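Local coordinates for thermospermine synthase (Medicago truncatula, PDB 6BQ3), which probably catalyses the transfer of an aminopropyl group from decarboxylated S-adenosylmethionine to spermidine, giving thermospermine, at residues S54-I59 / C131-E136; I125-M130 / R156-I161. All coordinates share one frame; numbering follows the deposited sequence.

Contact 1: S54-I59 / C131-E136. With DSH (5'-S-(3-aminopropyl)-5'-thioadenosine), chain C.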
loop_
_atom_site.group_PDB
_atom_site.type_symbol
_atom_site.label_atom_id
_atom_site.label_comp_id
_atom_site.label_asym_id
_atom_site.label_seq_id
_atom_site.Cartn_x
_atom_site.Cartn_y
_atom_site.Cartn_z
ATOM N N SER A 54 -16.508 21.681 -4.451
ATOM C CA SER A 54 -17.238 22.910 -4.201
ATOM C C SER A 54 -16.394 23.679 -3.219
ATOM O O SER A 54 -15.336 23.212 -2.811
ATOM C CB SER A 54 -18.598 22.578 -3.593
ATOM O OG SER A 54 -18.420 21.847 -2.394
ATOM N N GLN A 55 -16.873 24.836 -2.796
ATOM C CA GLN A 55 -16.188 25.588 -1.739
ATOM C C GLN A 55 -16.226 24.904 -0.374
ATOM O O GLN A 55 -15.527 25.341 0.528
ATOM C CB GLN A 55 -16.792 26.991 -1.587
ATOM C CG GLN A 55 -18.171 26.999 -0.949
ATOM C CD GLN A 55 -18.938 28.267 -1.235
ATOM O OE1 GLN A 55 -19.863 28.265 -2.043
ATOM N NE2 GLN A 55 -18.545 29.361 -0.585
ATOM N N TYR A 56 -17.070 23.881 -0.210
ATOM C CA TYR A 56 -17.255 23.215 1.071
ATOM C C TYR A 56 -16.369 22.008 1.250
ATOM O O TYR A 56 -15.862 21.777 2.346
ATOM C CB TYR A 56 -18.726 22.829 1.248
ATOM C CG TYR A 56 -19.581 24.069 1.377
ATOM C CD1 TYR A 56 -19.647 24.764 2.591
ATOM C CD2 TYR A 56 -20.283 24.583 0.275
ATOM C CE1 TYR A 56 -20.402 25.925 2.707
ATOM C CE2 TYR A 56 -21.040 25.747 0.380
ATOM C CZ TYR A 56 -21.103 26.404 1.597
ATOM O OH TYR A 56 -21.846 27.545 1.716
ATOM N N GLN A 57 -16.212 21.217 0.192
ATOM C CA GLN A 57 -15.466 19.977 0.286
ATOM C C GLN A 57 -15.168 19.387 -1.075
ATOM O O GLN A 57 -15.772 19.760 -2.075
ATOM C CB GLN A 57 -16.285 18.963 1.084
ATOM C CG GLN A 57 -17.617 18.620 0.424
ATOM C CD GLN A 57 -18.759 18.464 1.407
ATOM O OE1 GLN A 57 -18.579 17.936 2.506
ATOM N NE2 GLN A 57 -19.951 18.898 1.003
ATOM N N ASP A 58 -14.240 18.442 -1.074
ATOM C CA ASP A 58 -13.998 17.561 -2.217
ATOM C C ASP A 58 -15.059 16.498 -2.303
ATOM O O ASP A 58 -15.460 15.949 -1.286
ATOM C CB ASP A 58 -12.636 16.879 -2.101
ATOM C CG ASP A 58 -11.556 17.706 -2.687
ATOM O OD1 ASP A 58 -10.880 18.424 -1.921
ATOM O OD2 ASP A 58 -11.411 17.681 -3.925
ATOM N N ILE A 59 -15.505 16.227 -3.525
ATOM C CA ILE A 59 -16.570 15.282 -3.811
ATOM C C ILE A 59 -15.981 14.301 -4.818
ATOM O O ILE A 59 -15.228 14.699 -5.739
ATOM C CB ILE A 59 -17.794 15.987 -4.433
ATOM C CG1 ILE A 59 -18.272 17.131 -3.527
ATOM C CG2 ILE A 59 -18.947 15.020 -4.742
ATOM C CD1 ILE A 59 -19.247 18.079 -4.205
ATOM N N CYS A 131 -32.083 19.720 4.257
ATOM C CA CYS A 131 -31.322 20.944 4.330
ATOM C C CYS A 131 -29.811 20.645 4.301
ATOM O O CYS A 131 -29.213 20.375 5.344
ATOM C CB CYS A 131 -31.688 21.744 5.578
ATOM S SG CYS A 131 -30.867 23.362 5.554
ATOM N N ASP A 132 -29.203 20.703 3.111
ATOM C CA ASP A 132 -27.752 20.481 2.986
ATOM C C ASP A 132 -27.066 21.773 2.576
ATOM O O ASP A 132 -27.612 22.546 1.800
ATOM C CB ASP A 132 -27.478 19.386 1.972
ATOM C CG ASP A 132 -26.104 18.761 2.138
ATOM O OD1 ASP A 132 -25.084 19.481 1.945
ATOM O OD2 ASP A 132 -26.048 17.548 2.447
ATOM N N ILE A 133 -25.861 21.996 3.079
ATOM C CA ILE A 133 -25.112 23.219 2.783
ATOM C C ILE A 133 -24.520 23.226 1.349
ATOM O O ILE A 133 -24.194 24.294 0.814
ATOM C CB ILE A 133 -24.056 23.443 3.887
ATOM C CG1 ILE A 133 -23.632 24.903 3.957
ATOM C CG2 ILE A 133 -22.863 22.501 3.723
ATOM C CD1 ILE A 133 -22.748 25.181 5.162
ATOM N N ASP A 134 -24.433 22.044 0.719
ATOM C CA ASP A 134 -23.688 21.863 -0.528
ATOM C C ASP A 134 -24.598 21.392 -1.677
ATOM O O ASP A 134 -24.841 20.201 -1.880
ATOM C CB ASP A 134 -22.495 20.908 -0.307
ATOM C CG ASP A 134 -21.403 21.073 -1.366
ATOM O OD1 ASP A 134 -21.708 21.556 -2.471
ATOM O OD2 ASP A 134 -20.230 20.735 -1.081
ATOM N N GLU A 135 -25.047 22.364 -2.464
ATOM C CA GLU A 135 -25.859 22.105 -3.651
ATOM C C GLU A 135 -25.192 21.070 -4.580
ATOM O O GLU A 135 -25.858 20.193 -5.146
ATOM C CB GLU A 135 -26.116 23.444 -4.372
ATOM C CG GLU A 135 -27.053 23.360 -5.548
ATOM C CD GLU A 135 -27.523 24.726 -6.018
ATOM O OE1 GLU A 135 -26.688 25.653 -6.140
ATOM O OE2 GLU A 135 -28.722 24.873 -6.259
ATOM N N GLU A 136 -23.869 21.133 -4.686
ATOM C CA GLU A 136 -23.151 20.272 -5.618
ATOM C C GLU A 136 -23.266 18.814 -5.174
ATOM O O GLU A 136 -23.508 17.951 -6.005
ATOM C CB GLU A 136 -21.687 20.733 -5.850
ATOM C CG GLU A 136 -21.431 22.265 -5.963
ATOM C CD GLU A 136 -22.405 23.056 -6.862
ATOM O OE1 GLU A 136 -23.101 22.435 -7.699
ATOM O OE2 GLU A 136 -22.457 24.321 -6.742
HETATM N N DSH C . -22.070 9.894 8.196
HETATM N N1 DSH C . -25.622 22.224 7.310
HETATM C C2 DSH C . -26.315 21.345 6.420
HETATM N N3 DSH C . -25.571 20.268 5.771
HETATM C C4 DSH C . -24.098 20.098 6.050
HETATM C C5 DSH C . -23.453 20.936 6.896
HETATM C C6 DSH C . -24.229 22.077 7.576
HETATM N N6 DSH C . -23.592 23.005 8.481
HETATM N N7 DSH C . -22.171 20.557 6.951
HETATM C C8 DSH C . -22.022 19.479 6.144
HETATM N N9 DSH C . -23.218 19.195 5.576
HETATM C CA DSH C . -22.672 10.408 6.963
HETATM C CB DSH C . -22.507 11.943 6.906
HETATM S SD DSH C . -21.566 13.673 4.894
HETATM C CG DSH C . -22.808 12.472 5.476
HETATM C "C1'" DSH C . -23.551 18.189 4.734
HETATM C "C2'" DSH C . -22.486 17.777 3.637
HETATM O "O2'" DSH C . -22.576 18.678 2.423
HETATM C "C3'" DSH C . -22.755 16.564 3.395
HETATM O "O3'" DSH C . -23.865 16.328 2.451
HETATM C "C4'" DSH C . -23.223 15.924 4.846
HETATM O "O4'" DSH C . -23.746 16.911 5.524
HETATM C "C5'" DSH C . -22.034 15.321 5.566
#
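Asp134 OD2 takes two hydrogen bonds from across the contact: a very short one from Ser54 OG, 2.5 Å away, and one from Gln57 NE2 at 2.8 Å. The amide of Gln57 lies nearly coplanar with the carboxylate, 3° between planes, and meets OD2 on its anti side, tilted 19° from the carboxylate plane. The same NE2 also donates to O2' of the bound 5'-S-(3-aminopropyl)-5'-thioadenosine, 3.0 Å away, so the amide bridges the aspartate and the ribose. Ser54 OG closes an ST turn by accepting from Tyr56 N, while Asp134 is the N-cap of helix 135-144, its OD1 weakly bound by Glu136 N.

This is the nucleoside end of a Rossmann-type fold: the acidic residue closing strand 127-132, Asp132, grips both ribose hydroxyls, with OD1 accepting from O2' (2.7 Å) and OD2 from O3' (2.5 Å). Asp132 OD1 is also the acceptor of an Asx turn from Asp134 N.

Ile133 stands between the adenine and Tyr56, its CG2 over one face of the ring, offset toward the rim. Its CG1 branch runs anti to the backbone N (chi1 -158°), which carries CD1 to within 3.5 Å of Tyr56 CE1, while CG2 lies 3.6 Å from C4 of the adenine. With alanine at Tyr56, the ring that CG1 and CD1 of Ile133 lean on would be gone, and that end would probably turn more freely beside the base.

Contact 2: I125-M130 / R156-I161; sequences IDKVVM and RLEVVI
Strands 127-130 and 157-161 run parallel, their axes 4.7 Å apart at closest approach and 21° askew, with Val128, Val129 and Met130 paired to Leu157, Glu158 and Val159. They form one edge of the Rossmann-type sheet within the chain, 157-161 being the outermost strand and helices 135-144 and 149-153 lying between the two in sequence. Four backbone hydrogen bonds alternate along them, from Val128 N to Arg156 O through to Val160 N to Met130 O (2.7 Å).

On one face, Leu157 CD1 touches Val128 CG1 at 3.9 Å. The same methyl also meets Met130 CB, and helix 114-120 covers Val128 and Leu157. Farther along that face Met130 runs alongside Val159, its SD 4.1 Å from Val159 CG2. The other face carries Val129, whose CG1 meets Val160 CG2 at 3.6 Å, and a salt bridge from Lys127 NZ to Glu158 OE1.

Just before the paired residues, Arg156 turns its side chain across to the loop at Ile125 and Asp126. Its chain bends at chi3 (-73°), bringing the guanidinium to Leu120 O and Asp154 through NH2 and to Ile125 O through NH1, 2.9 Å away; Ile125 O lies in the guanidinium plane, yet NH1 approaches it from above the carbonyl plane.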
loop_
_atom_site.group_PDB
_atom_site.type_symbol
_atom_site.label_atom_id
_atom_site.label_comp_id
_atom_site.label_asym_id
_atom_site.label_seq_id
_atom_site.Cartn_x
_atom_site.Cartn_y
_atom_site.Cartn_z
ATOM N N ILE A 125 -45.697 10.226 6.958
ATOM C CA ILE A 125 -44.870 11.385 6.657
ATOM C C ILE A 125 -45.456 12.148 5.490
ATOM O O ILE A 125 -45.765 11.542 4.484
ATOM C CB ILE A 125 -43.423 10.962 6.360
ATOM C CG1 ILE A 125 -42.761 10.480 7.652
ATOM C CG2 ILE A 125 -42.614 12.106 5.747
ATOM C CD1 ILE A 125 -42.337 11.617 8.560
ATOM N N ASP A 126 -45.661 13.462 5.652
ATOM C CA ASP A 126 -46.128 14.288 4.547
ATOM C C ASP A 126 -45.147 15.355 4.110
ATOM O O ASP A 126 -45.366 15.974 3.089
ATOM C CB ASP A 126 -47.568 14.881 4.795
ATOM C CG ASP A 126 -47.693 15.699 6.115
ATOM O OD1 ASP A 126 -46.735 16.424 6.474
ATOM O OD2 ASP A 126 -48.777 15.650 6.756
ATOM N N LYS A 127 -44.077 15.579 4.859
ATOM C CA LYS A 127 -43.109 16.603 4.511
ATOM C C LYS A 127 -41.711 16.236 5.013
ATOM O O LYS A 127 -41.512 15.952 6.200
ATOM C CB LYS A 127 -43.494 17.954 5.103
ATOM C CG LYS A 127 -42.870 19.129 4.357
ATOM C CD LYS A 127 -42.326 20.191 5.305
ATOM C CE LYS A 127 -42.149 21.527 4.582
ATOM N NZ LYS A 127 -41.511 22.561 5.456
ATOM N N VAL A 128 -40.749 16.263 4.112
ATOM C CA VAL A 128 -39.361 16.063 4.468
ATOM C C VAL A 128 -38.584 17.225 3.941
ATOM O O VAL A 128 -38.606 17.474 2.773
ATOM C CB VAL A 128 -38.826 14.772 3.874
ATOM C CG1 VAL A 128 -37.364 14.530 4.300
ATOM C CG2 VAL A 128 -39.695 13.616 4.305
ATOM N N VAL A 129 -37.889 17.927 4.822
ATOM C CA VAL A 129 -36.963 18.978 4.422
ATOM C C VAL A 129 -35.527 18.414 4.470
ATOM O O VAL A 129 -35.064 18.044 5.534
ATOM C CB VAL A 129 -37.074 20.232 5.315
ATOM C CG1 VAL A 129 -36.090 21.306 4.860
ATOM C CG2 VAL A 129 -38.504 20.803 5.272
ATOM N N MET A 130 -34.879 18.335 3.300
ATOM C CA MET A 130 -33.455 18.056 3.189
ATOM C C MET A 130 -32.708 19.383 3.151
ATOM O O MET A 130 -32.718 20.114 2.138
ATOM C CB MET A 130 -33.179 17.254 1.924
ATOM C CG MET A 130 -31.711 16.863 1.779
ATOM S SD MET A 130 -31.334 16.633 0.032
ATOM C CE MET A 130 -32.238 15.106 -0.198
ATOM N N ARG A 156 -43.325 15.231 -1.478
ATOM C CA ARG A 156 -43.157 15.545 -0.073
ATOM C C ARG A 156 -41.745 16.043 0.267
ATOM O O ARG A 156 -41.515 16.567 1.381
ATOM C CB ARG A 156 -43.440 14.307 0.751
ATOM C CG ARG A 156 -44.842 13.786 0.581
ATOM C CD ARG A 156 -45.025 12.480 1.343
ATOM N NE ARG A 156 -44.341 11.376 0.671
ATOM C CZ ARG A 156 -44.012 10.226 1.258
ATOM N NH1 ARG A 156 -44.327 10.011 2.544
ATOM N NH2 ARG A 156 -43.414 9.269 0.556
ATOM N N LEU A 157 -40.795 15.888 -0.658
ATOM C CA LEU A 157 -39.404 16.266 -0.332
ATOM C C LEU A 157 -39.200 17.725 -0.679
ATOM O O LEU A 157 -39.494 18.120 -1.780
ATOM C CB LEU A 157 -38.423 15.408 -1.101
ATOM C CG LEU A 157 -36.940 15.697 -0.884
ATOM C CD1 LEU A 157 -36.546 15.508 0.580
ATOM C CD2 LEU A 157 -36.173 14.762 -1.787
ATOM N N GLU A 158 -38.706 18.527 0.254
ATOM C CA GLU A 158 -38.262 19.874 -0.084
ATOM C C GLU A 158 -36.745 19.926 0.113
ATOM O O GLU A 158 -36.257 19.682 1.222
ATOM C CB GLU A 158 -38.949 20.906 0.798
ATOM C CG GLU A 158 -38.723 22.353 0.376
ATOM C CD GLU A 158 -39.214 23.329 1.430
ATOM O OE1 GLU A 158 -40.060 22.929 2.263
ATOM O OE2 GLU A 158 -38.734 24.485 1.451
ATOM N N VAL A 159 -36.013 20.202 -0.967
ATOM C CA VAL A 159 -34.585 20.401 -0.867
ATOM C C VAL A 159 -34.333 21.872 -0.564
ATOM O O VAL A 159 -34.882 22.770 -1.226
ATOM C CB VAL A 159 -33.828 19.974 -2.128
ATOM C CG1 VAL A 159 -32.341 20.251 -1.951
ATOM C CG2 VAL A 159 -34.070 18.498 -2.418
ATOM N N VAL A 160 -33.478 22.110 0.421
ATOM C CA VAL A 160 -33.113 23.453 0.848
ATOM C C VAL A 160 -31.596 23.484 0.835
ATOM O O VAL A 160 -30.967 22.615 1.442
ATOM C CB VAL A 160 -33.652 23.709 2.264
ATOM C CG1 VAL A 160 -33.262 25.090 2.774
ATOM C CG2 VAL A 160 -35.193 23.592 2.265
ATOM N N ILE A 161 -30.999 24.445 0.129
ATOM C CA ILE A 161 -29.542 24.602 0.106
ATOM C C ILE A 161 -29.169 25.693 1.099
ATOM O O ILE A 161 -29.245 26.872 0.778
ATOM C CB ILE A 161 -29.011 24.884 -1.326
ATOM C CG1 ILE A 161 -29.460 23.753 -2.285
ATOM C CG2 ILE A 161 -27.478 25.083 -1.352
ATOM C CD1 ILE A 161 -29.173 22.325 -1.820
#

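Overall arrangement
Strand 127-132 belongs to both contacts: its first part pairs with 157-161 in contact 2, and its last residues lead into the ligand-binding turn of contact 1. The centres are 18 Å apart, but the two touch where Asp132 N probably hydrogen-bonds to Val160 O, 3.1 Å away, which carries the strand pairing up to the ribose-binding aspartate. Beyond that point Ile161 CG2 packs on Glu135 CB at 3.7 Å, at the start of helix 135-144. Contact 1 adds Gln57 from the N-terminal region to the nucleoside site, to which Asp163, Ala164 and Pro190 also contribute hydrogen bonds. Contact 2 lies farther from the ligand, with the Met130 side chain about 8 Å from it.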